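Local coordinates for protein putative solute-binding component of ABC transporter (Clostridium phytofermentans, PDB 4YS6) that probably delivers carbohydrate to an ABC transporter as its solute-binding component, and binds beta-D-glucopyranose, at residues L156-I169 and L190-S203. Residues are numbered along the deposited sequence; the frame is centred on the assembly and turned at random.
Sequences LNLETAKGPFNLEI and LKPYVDGGVLVVKS. With NA (sodium ion), chain F.
Leu158 meets the ring of Tyr193, where the loop ahead of strand 165-170 packs on the end of helix 177-195. Leu158 CB lies over one ring face, a CH-pi contact 3.9 Å from the centroid of the Tyr193 ring. Beyond Leu158 CG the branches part: CD1 reaches Tyr193 CG at 3.8 Å and also touches Leu190 CD2 and Leu199 CD1, whereas CD2 lies against Val198 CG1. With CG beside the backbone N (chi1 -63°), the leucine fills the angle between helix and edge strand.

Farther along, Phe165 and Asn166 pair in parallel with Leu199 and Val200. Val198 O accepts from Phe165 N, Phe165 O from Val200 N (2.8 Å), and Val200 O from Leu167 N. This closes the beta-alpha-beta unit of one lobe of the periplasmic-binding-protein fold, with 199-200 outermost in the sheet.

At the far end Glu168, bent at chi2 (-70°), turns both syn lone pairs to Ser203: OE1 takes the hydroxyl OG at 2.6 Å and OE2 the backbone N at 3.1 Å. Tyr233 OH also hydrogen-bonds to Glu168 OE2. This two-pronged grip fixes the rotation of a buried carboxylate, and its several polar partners would probably favour the ionised form.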
ATOM      1  N   LEU A 156      -2.397   5.610 -22.818  1.00 12.20           N
ATOM      2  CA  LEU A 156      -1.857   6.784 -23.519  1.00 12.47           C
ATOM      3  C   LEU A 156      -1.155   6.414 -24.824  1.00 13.42           C
ATOM      4  O   LEU A 156      -0.649   7.288 -25.523  1.00 16.79           O
ATOM      5  CB  LEU A 156      -0.877   7.553 -22.634  1.00 14.83           C
ATOM      6  CG  LEU A 156      -1.460   8.247 -21.400  1.00 16.68           C
ATOM      7  CD1 LEU A 156      -0.361   8.964 -20.628  1.00 14.99           C
ATOM      8  CD2 LEU A 156      -2.576   9.212 -21.753  1.00 15.58           C
ATOM      9  N   ASN A 157      -1.157   5.123 -25.173  1.00 14.13           N
ATOM     10  CA  ASN A 157      -0.564   4.641 -26.410  1.00 14.82           C
ATOM     11  C   ASN A 157       0.892   5.089 -26.511  1.00 18.51           C
ATOM     12  O   ASN A 157       1.325   5.538 -27.565  1.00 17.01           O
ATOM     13  CB  ASN A 157      -1.304   5.147 -27.658  1.00 16.12           C
ATOM     14  CG  ASN A 157      -2.723   4.639 -27.759  1.00 22.94           C
ATOM     15  OD1 ASN A 157      -3.097   3.673 -27.120  1.00 25.04           O
ATOM     16  ND2 ASN A 157      -3.509   5.281 -28.607  1.00 27.26           N
ATOM     17  N   LEU A 158       1.634   5.007 -25.413  1.00 17.33           N
ATOM     18  CA  LEU A 158       2.986   5.564 -25.428  1.00 16.55           C
ATOM     19  C   LEU A 158       3.915   4.862 -26.396  1.00 22.46           C
ATOM     20  O   LEU A 158       4.860   5.478 -26.856  1.00 22.81           O
ATOM     21  CB  LEU A 158       3.579   5.528 -24.038  1.00 15.06           C
ATOM     22  CG  LEU A 158       2.847   6.372 -22.991  1.00 15.06           C
ATOM     23  CD1 LEU A 158       3.602   6.367 -21.692  1.00 19.38           C
ATOM     24  CD2 LEU A 158       2.603   7.805 -23.421  1.00 19.83           C
ATOM     25  N   GLU A 159       3.659   3.603 -26.735  1.00 20.44           N
ATOM     26  CA  GLU A 159       4.558   2.911 -27.665  1.00 24.05           C
ATOM     27  C   GLU A 159       4.508   3.508 -29.056  1.00 27.83           C
ATOM     28  O   GLU A 159       5.427   3.299 -29.860  1.00 25.93           O
ATOM     29  CB  GLU A 159       4.220   1.419 -27.752  1.00 33.67           C
ATOM     30  CG  GLU A 159       4.668   0.635 -26.528  1.00 47.78           C
ATOM     31  CD  GLU A 159       4.795  -0.859 -26.789  1.00 61.74           C
ATOM     32  OE1 GLU A 159       4.308  -1.332 -27.840  1.00 70.59           O
ATOM     33  OE2 GLU A 159       5.391  -1.557 -25.941  1.00 63.05           O
ATOM     34  N   THR A 160       3.435   4.237 -29.348  1.00 21.54           N
ATOM     35  CA  THR A 160       3.211   4.744 -30.691  1.00 24.30           C
ATOM     36  C   THR A 160       2.878   6.229 -30.801  1.00 31.70           C
ATOM     37  O   THR A 160       2.842   6.761 -31.905  1.00 31.68           O
ATOM     38  CB  THR A 160       2.074   3.945 -31.356  1.00 30.33           C
ATOM     39  OG1 THR A 160       0.854   4.142 -30.630  1.00 31.54           O
ATOM     40  CG2 THR A 160       2.427   2.451 -31.360  1.00 32.40           C
ATOM     41  N   ALA A 161       2.660   6.911 -29.683  1.00 27.28           N
ATOM     42  CA  ALA A 161       2.190   8.295 -29.753  1.00 30.51           C
ATOM     43  C   ALA A 161       3.341   9.268 -29.571  1.00 37.74           C
ATOM     44  O   ALA A 161       4.303   8.985 -28.863  1.00 44.74           O
ATOM     45  CB  ALA A 161       1.107   8.542 -28.708  1.00 35.91           C
ATOM     46  N   LYS A 162       3.244  10.408 -30.243  1.00 36.28           N
ATOM     47  CA  LYS A 162       4.228  11.472 -30.100  1.00 46.11           C
ATOM     48  C   LYS A 162       4.003  12.214 -28.787  1.00 37.44           C
ATOM     49  O   LYS A 162       4.951  12.682 -28.156  1.00 41.00           O
ATOM     50  CB  LYS A 162       4.136  12.443 -31.286  1.00 56.16           C
ATOM     51  CG  LYS A 162       5.113  13.615 -31.242  1.00 65.60           C
ATOM     52  CD  LYS A 162       5.980  13.663 -32.503  1.00 74.72           C
ATOM     53  CE  LYS A 162       6.875  14.900 -32.542  1.00 78.01           C
ATOM     54  NZ  LYS A 162       8.182  14.630 -33.215  1.00 80.22           N
ATOM     55  N   GLY A 163       2.744  12.310 -28.383  1.00 35.77           N
ATOM     56  CA  GLY A 163       2.373  13.173 -27.276  1.00 35.16           C
ATOM     57  C   GLY A 163       2.646  14.613 -27.684  1.00 31.50           C
ATOM     58  O   GLY A 163       2.638  14.934 -28.867  1.00 32.07           O
ATOM     59  N   PRO A 164       2.936  15.487 -26.717  1.00 24.02           N
ATOM     60  CA  PRO A 164       3.089  15.162 -25.306  1.00 21.55           C
ATOM     61  C   PRO A 164       1.768  14.923 -24.597  1.00 22.32           C
ATOM     62  O   PRO A 164       0.703  15.377 -25.034  1.00 27.71           O
ATOM     63  CB  PRO A 164       3.780  16.404 -24.742  1.00 29.86           C
ATOM     64  CG  PRO A 164       3.292  17.505 -25.595  1.00 30.55           C
ATOM     65  CD  PRO A 164       3.177  16.918 -26.979  1.00 32.81           C
ATOM     66  N   PHE A 165       1.869  14.194 -23.498  1.00 15.88           N
ATOM     67  CA  PHE A 165       0.777  13.998 -22.557  1.00 14.69           C
ATOM     68  C   PHE A 165       1.200  14.536 -21.200  1.00 20.56           C
ATOM     69  O   PHE A 165       2.345  14.363 -20.794  1.00 21.30           O
ATOM     70  CB  PHE A 165       0.414  12.535 -22.396  1.00 17.06           C
ATOM     71  CG  PHE A 165       0.009  11.859 -23.660  1.00 19.08           C
ATOM     72  CD1 PHE A 165      -1.302  11.915 -24.082  1.00 20.05           C
ATOM     73  CD2 PHE A 165       0.923  11.135 -24.402  1.00 24.65           C
ATOM     74  CE1 PHE A 165      -1.694  11.288 -25.229  1.00 18.76           C
ATOM     75  CE2 PHE A 165       0.527  10.485 -25.557  1.00 21.45           C
ATOM     76  CZ  PHE A 165      -0.786  10.571 -25.971  1.00 20.24           C
ATOM     77  N   ASN A 166       0.257  15.124 -20.479  1.00 13.87           N
ATOM     78  CA  ASN A 166       0.545  15.716 -19.173  1.00 15.58           C
ATOM     79  C   ASN A 166       0.264  14.716 -18.067  1.00 17.45           C
ATOM     80  O   ASN A 166      -0.819  14.159 -17.985  1.00 17.04           O
ATOM     81  CB  ASN A 166      -0.271  16.980 -18.977  1.00 19.44           C
ATOM     82  CG  ASN A 166       0.164  18.092 -19.904  1.00 22.67           C
ATOM     83  OD1 ASN A 166      -0.625  18.605 -20.701  1.00 26.26           O
ATOM     84  ND2 ASN A 166       1.436  18.446 -19.834  1.00 25.53           N
ATOM     85  N   LEU A 167       1.256  14.533 -17.200  1.00 13.43           N
ATOM     86  CA  LEU A 167       1.222  13.569 -16.110  1.00 12.98           C
ATOM     87  C   LEU A 167       1.471  14.257 -14.782  1.00 15.59           C
ATOM     88  O   LEU A 167       2.295  15.159 -14.726  1.00 15.04           O
ATOM     89  CB  LEU A 167       2.309  12.519 -16.333  1.00 15.03           C
ATOM     90  CG  LEU A 167       2.548  11.482 -15.223  1.00 14.86           C
ATOM     91  CD1 LEU A 167       1.430  10.502 -15.191  1.00 15.11           C
ATOM     92  CD2 LEU A 167       3.873  10.763 -15.408  1.00 16.89           C
ATOM     93  N   GLU A 168       0.767  13.859 -13.731  1.00 13.21           N
ATOM     94  CA  GLU A 168       1.214  14.179 -12.367  1.00 13.72           C
ATOM     95  C   GLU A 168       1.287  12.893 -11.556  1.00 14.88           C
ATOM     96  O   GLU A 168       0.682  11.893 -11.913  1.00 12.09           O
ATOM     97  CB  GLU A 168       0.301  15.210 -11.700  1.00 15.92           C
ATOM     98  CG  GLU A 168       0.248  16.580 -12.445  1.00 16.65           C
ATOM     99  CD  GLU A 168       1.539  17.393 -12.346  1.00 17.01           C
ATOM    100  OE1 GLU A 168       2.333  17.159 -11.412  1.00 17.35           O
ATOM    101  OE2 GLU A 168       1.750  18.288 -13.193  1.00 15.96           O
ATOM    102  N   ILE A 169       2.036  12.926 -10.455  1.00 13.19           N
ATOM    103  CA  ILE A 169       2.403  11.717  -9.729  1.00 10.84           C
ATOM    104  C   ILE A 169       2.208  11.918  -8.235  1.00 10.88           C
ATOM    105  O   ILE A 169       2.632  12.937  -7.701  1.00 12.82           O
ATOM    106  CB  ILE A 169       3.873  11.356  -9.976  1.00 11.92           C
ATOM    107  CG1 ILE A 169       4.172  11.147 -11.463  1.00 13.05           C
ATOM    108  CG2 ILE A 169       4.257  10.106  -9.202  1.00 15.45           C
ATOM    109  CD1 ILE A 169       5.653  11.292 -11.779  1.00 16.97           C
ATOM    110  N   LEU A 190       7.474   4.016 -16.921  1.00 16.79           N
ATOM    111  CA  LEU A 190       7.123   5.324 -17.462  1.00 13.54           C
ATOM    112  C   LEU A 190       8.302   6.281 -17.620  1.00 17.93           C
ATOM    113  O   LEU A 190       8.241   7.182 -18.451  1.00 17.56           O
ATOM    114  CB  LEU A 190       6.080   6.009 -16.599  1.00 16.15           C
ATOM    115  CG  LEU A 190       4.721   5.316 -16.574  1.00 15.15           C
ATOM    116  CD1 LEU A 190       3.827   6.034 -15.565  1.00 15.60           C
ATOM    117  CD2 LEU A 190       4.080   5.348 -17.906  1.00 17.54           C
ATOM    118  N   LYS A 191       9.356   6.103 -16.831  1.00 18.79           N
ATOM    119  CA  LYS A 191      10.416   7.117 -16.809  1.00 17.23           C
ATOM    120  C   LYS A 191      11.031   7.344 -18.186  1.00 17.99           C
ATOM    121  O   LYS A 191      11.354   8.493 -18.538  1.00 21.27           O
ATOM    122  CB  LYS A 191      11.514   6.752 -15.806  1.00 24.04           C
ATOM    123  CG  LYS A 191      12.451   7.925 -15.501  1.00 41.09           C
ATOM    124  CD  LYS A 191      13.864   7.471 -15.214  1.00 57.58           C
ATOM    125  CE  LYS A 191      14.814   8.659 -15.072  1.00 58.43           C
ATOM    126  NZ  LYS A 191      15.928   8.601 -16.059  1.00 51.98           N
ATOM    127  N   PRO A 192      11.210   6.273 -18.984  1.00 18.33           N
ATOM    128  CA  PRO A 192      11.757   6.460 -20.330  1.00 19.89           C
ATOM    129  C   PRO A 192      10.962   7.449 -21.191  1.00 21.31           C
ATOM    130  O   PRO A 192      11.539   8.126 -22.029  1.00 20.49           O
ATOM    131  CB  PRO A 192      11.692   5.055 -20.921  1.00 24.52           C
ATOM    132  CG  PRO A 192      11.813   4.164 -19.750  1.00 26.11           C
ATOM    133  CD  PRO A 192      11.032   4.835 -18.679  1.00 20.40           C
ATOM    134  N   TYR A 193       9.653   7.513 -20.978  1.00 16.56           N
ATOM    135  CA  TYR A 193       8.787   8.416 -21.724  1.00 16.36           C
ATOM    136  C   TYR A 193       8.796   9.825 -21.155  1.00 18.42           C
ATOM    137  O   TYR A 193       8.533  10.774 -21.866  1.00 20.51           O
ATOM    138  CB  TYR A 193       7.370   7.865 -21.742  1.00 15.97           C
ATOM    139  CG  TYR A 193       7.345   6.548 -22.435  1.00 16.85           C
ATOM    140  CD1 TYR A 193       7.323   6.476 -23.809  1.00 17.72           C
ATOM    141  CD2 TYR A 193       7.384   5.364 -21.704  1.00 22.00           C
ATOM    142  CE1 TYR A 193       7.342   5.242 -24.453  1.00 18.88           C
ATOM    143  CE2 TYR A 193       7.405   4.145 -22.329  1.00 21.37           C
ATOM    144  CZ  TYR A 193       7.364   4.092 -23.705  1.00 22.95           C
ATOM    145  OH  TYR A 193       7.384   2.868 -24.335  1.00 28.85           O
ATOM    146  N   VAL A 194       9.053   9.957 -19.861  1.00 17.83           N
ATOM    147  CA  VAL A 194       9.274  11.281 -19.303  1.00 19.96           C
ATOM    148  C   VAL A 194      10.602  11.795 -19.850  1.00 27.47           C
ATOM    149  O   VAL A 194      10.693  12.930 -20.314  1.00 27.63           O
ATOM    150  CB  VAL A 194       9.296  11.272 -17.775  1.00 19.70           C
ATOM    151  CG1 VAL A 194       9.507  12.679 -17.265  1.00 24.01           C
ATOM    152  CG2 VAL A 194       8.007  10.701 -17.230  1.00 20.49           C
ATOM    153  N   ASP A 195      11.628  10.948 -19.816  1.00 23.29           N
ATOM    154  CA  ASP A 195      12.944  11.323 -20.359  1.00 25.68           C
ATOM    155  C   ASP A 195      12.878  11.684 -21.846  1.00 25.27           C
ATOM    156  O   ASP A 195      13.619  12.547 -22.328  1.00 29.46           O
ATOM    157  CB  ASP A 195      13.956  10.185 -20.171  1.00 29.54           C
ATOM    158  CG  ASP A 195      14.220   9.854 -18.705  1.00 35.86           C
ATOM    159  OD1 ASP A 195      13.932  10.702 -17.834  1.00 38.57           O
ATOM    160  OD2 ASP A 195      14.747   8.741 -18.429  1.00 36.31           O
ATOM    161  N   GLY A 196      12.018  10.993 -22.579  1.00 24.80           N
ATOM    162  CA  GLY A 196      11.859  11.235 -23.999  1.00 24.43           C
ATOM    163  C   GLY A 196      10.948  12.397 -24.353  1.00 29.35           C
ATOM    164  O   GLY A 196      10.763  12.691 -25.532  1.00 32.47           O
ATOM    165  N   GLY A 197      10.383  13.057 -23.351  1.00 26.05           N
ATOM    166  CA  GLY A 197       9.532  14.212 -23.591  1.00 29.52           C
ATOM    167  C   GLY A 197       8.131  13.858 -24.066  1.00 27.86           C
ATOM    168  O   GLY A 197       7.365  14.726 -24.468  1.00 27.07           O
ATOM    169  N   VAL A 198       7.785  12.579 -24.012  1.00 20.68           N
ATOM    170  CA  VAL A 198       6.466  12.132 -24.438  1.00 20.24           C
ATOM    171  C   VAL A 198       5.470  12.391 -23.306  1.00 18.95           C
ATOM    172  O   VAL A 198       4.310  12.721 -23.551  1.00 22.60           O
ATOM    173  CB  VAL A 198       6.467  10.643 -24.801  1.00 19.30           C
ATOM    174  CG1 VAL A 198       5.083  10.181 -25.132  1.00 24.37           C
ATOM    175  CG2 VAL A 198       7.421  10.369 -25.965  1.00 22.94           C
ATOM    176  N   LEU A 199       5.931  12.189 -22.073  1.00 18.32           N
ATOM    177  CA  LEU A 199       5.209  12.578 -20.855  1.00 15.30           C
ATOM    178  C   LEU A 199       5.842  13.828 -20.259  1.00 22.69           C
ATOM    179  O   LEU A 199       7.066  13.910 -20.103  1.00 25.50           O
ATOM    180  CB  LEU A 199       5.243  11.470 -19.819  1.00 18.42           C
ATOM    181  CG  LEU A 199       4.604  10.174 -20.268  1.00 16.04           C
ATOM    182  CD1 LEU A 199       4.879   9.111 -19.209  1.00 18.00           C
ATOM    183  CD2 LEU A 199       3.116  10.366 -20.453  1.00 19.44           C
ATOM    184  N   VAL A 200       4.993  14.796 -19.949  1.00 16.64           N
ATOM    185  CA  VAL A 200       5.411  16.064 -19.379  1.00 18.00           C
ATOM    186  C   VAL A 200       4.762  16.226 -18.030  1.00 22.72           C
ATOM    187  O   VAL A 200       3.541  16.145 -17.910  1.00 22.08           O
ATOM    188  CB  VAL A 200       5.005  17.228 -20.261  1.00 20.78           C
ATOM    189  CG1 VAL A 200       5.198  18.558 -19.528  1.00 30.10           C
ATOM    190  CG2 VAL A 200       5.803  17.192 -21.558  1.00 28.60           C
ATOM    191  N   VAL A 201       5.567  16.477 -17.012  1.00 19.04           N
ATOM    192  CA  VAL A 201       5.013  16.700 -15.678  1.00 16.38           C
ATOM    193  C   VAL A 201       5.052  18.200 -15.445  1.00 22.51           C
ATOM    194  O   VAL A 201       6.117  18.761 -15.156  1.00 17.73           O
ATOM    195  CB  VAL A 201       5.796  15.923 -14.604  1.00 16.86           C
ATOM    196  CG1 VAL A 201       5.232  16.203 -13.227  1.00 17.26           C
ATOM    197  CG2 VAL A 201       5.739  14.425 -14.883  1.00 23.29           C
ATOM    198  N   LYS A 202       3.913  18.878 -15.616  1.00 18.74           N
ATOM    199  CA  LYS A 202       3.927  20.338 -15.633  1.00 19.04           C
ATOM    200  C   LYS A 202       4.396  20.952 -14.307  1.00 21.28           C
ATOM    201  O   LYS A 202       5.044  21.998 -14.303  1.00 22.82           O
ATOM    202  CB  LYS A 202       2.545  20.917 -15.982  1.00 26.33           C
ATOM    203  CG  LYS A 202       2.112  20.698 -17.417  1.00 31.12           C
ATOM    204  CD  LYS A 202       1.797  22.017 -18.137  1.00 41.83           C
ATOM    205  CE  LYS A 202       0.760  22.853 -17.395  1.00 47.95           C
ATOM    206  NZ  LYS A 202       0.422  24.175 -18.026  1.00 44.59           N
ATOM    207  N   SER A 203       4.060  20.308 -13.192  1.00 18.78           N
ATOM    208  CA  SER A 203       4.504  20.767 -11.863  1.00 21.96           C
ATOM    209  C   SER A 203       6.009  20.620 -11.647  1.00 21.33           C
ATOM    210  O   SER A 203       6.581  21.223 -10.713  1.00 23.88           O
ATOM    211  CB  SER A 203       3.776  20.000 -10.766  1.00 19.90           C
ATOM    212  OG  SER A 203       4.264  18.678 -10.670  1.00 19.05           O
TER
HETATM  213 NA    NA F 405      -3.025   1.460 -26.219  1.00 36.81          NA
HETATM  214  O   HOH W   1      -3.448   0.655 -28.419  1.00 56.11           O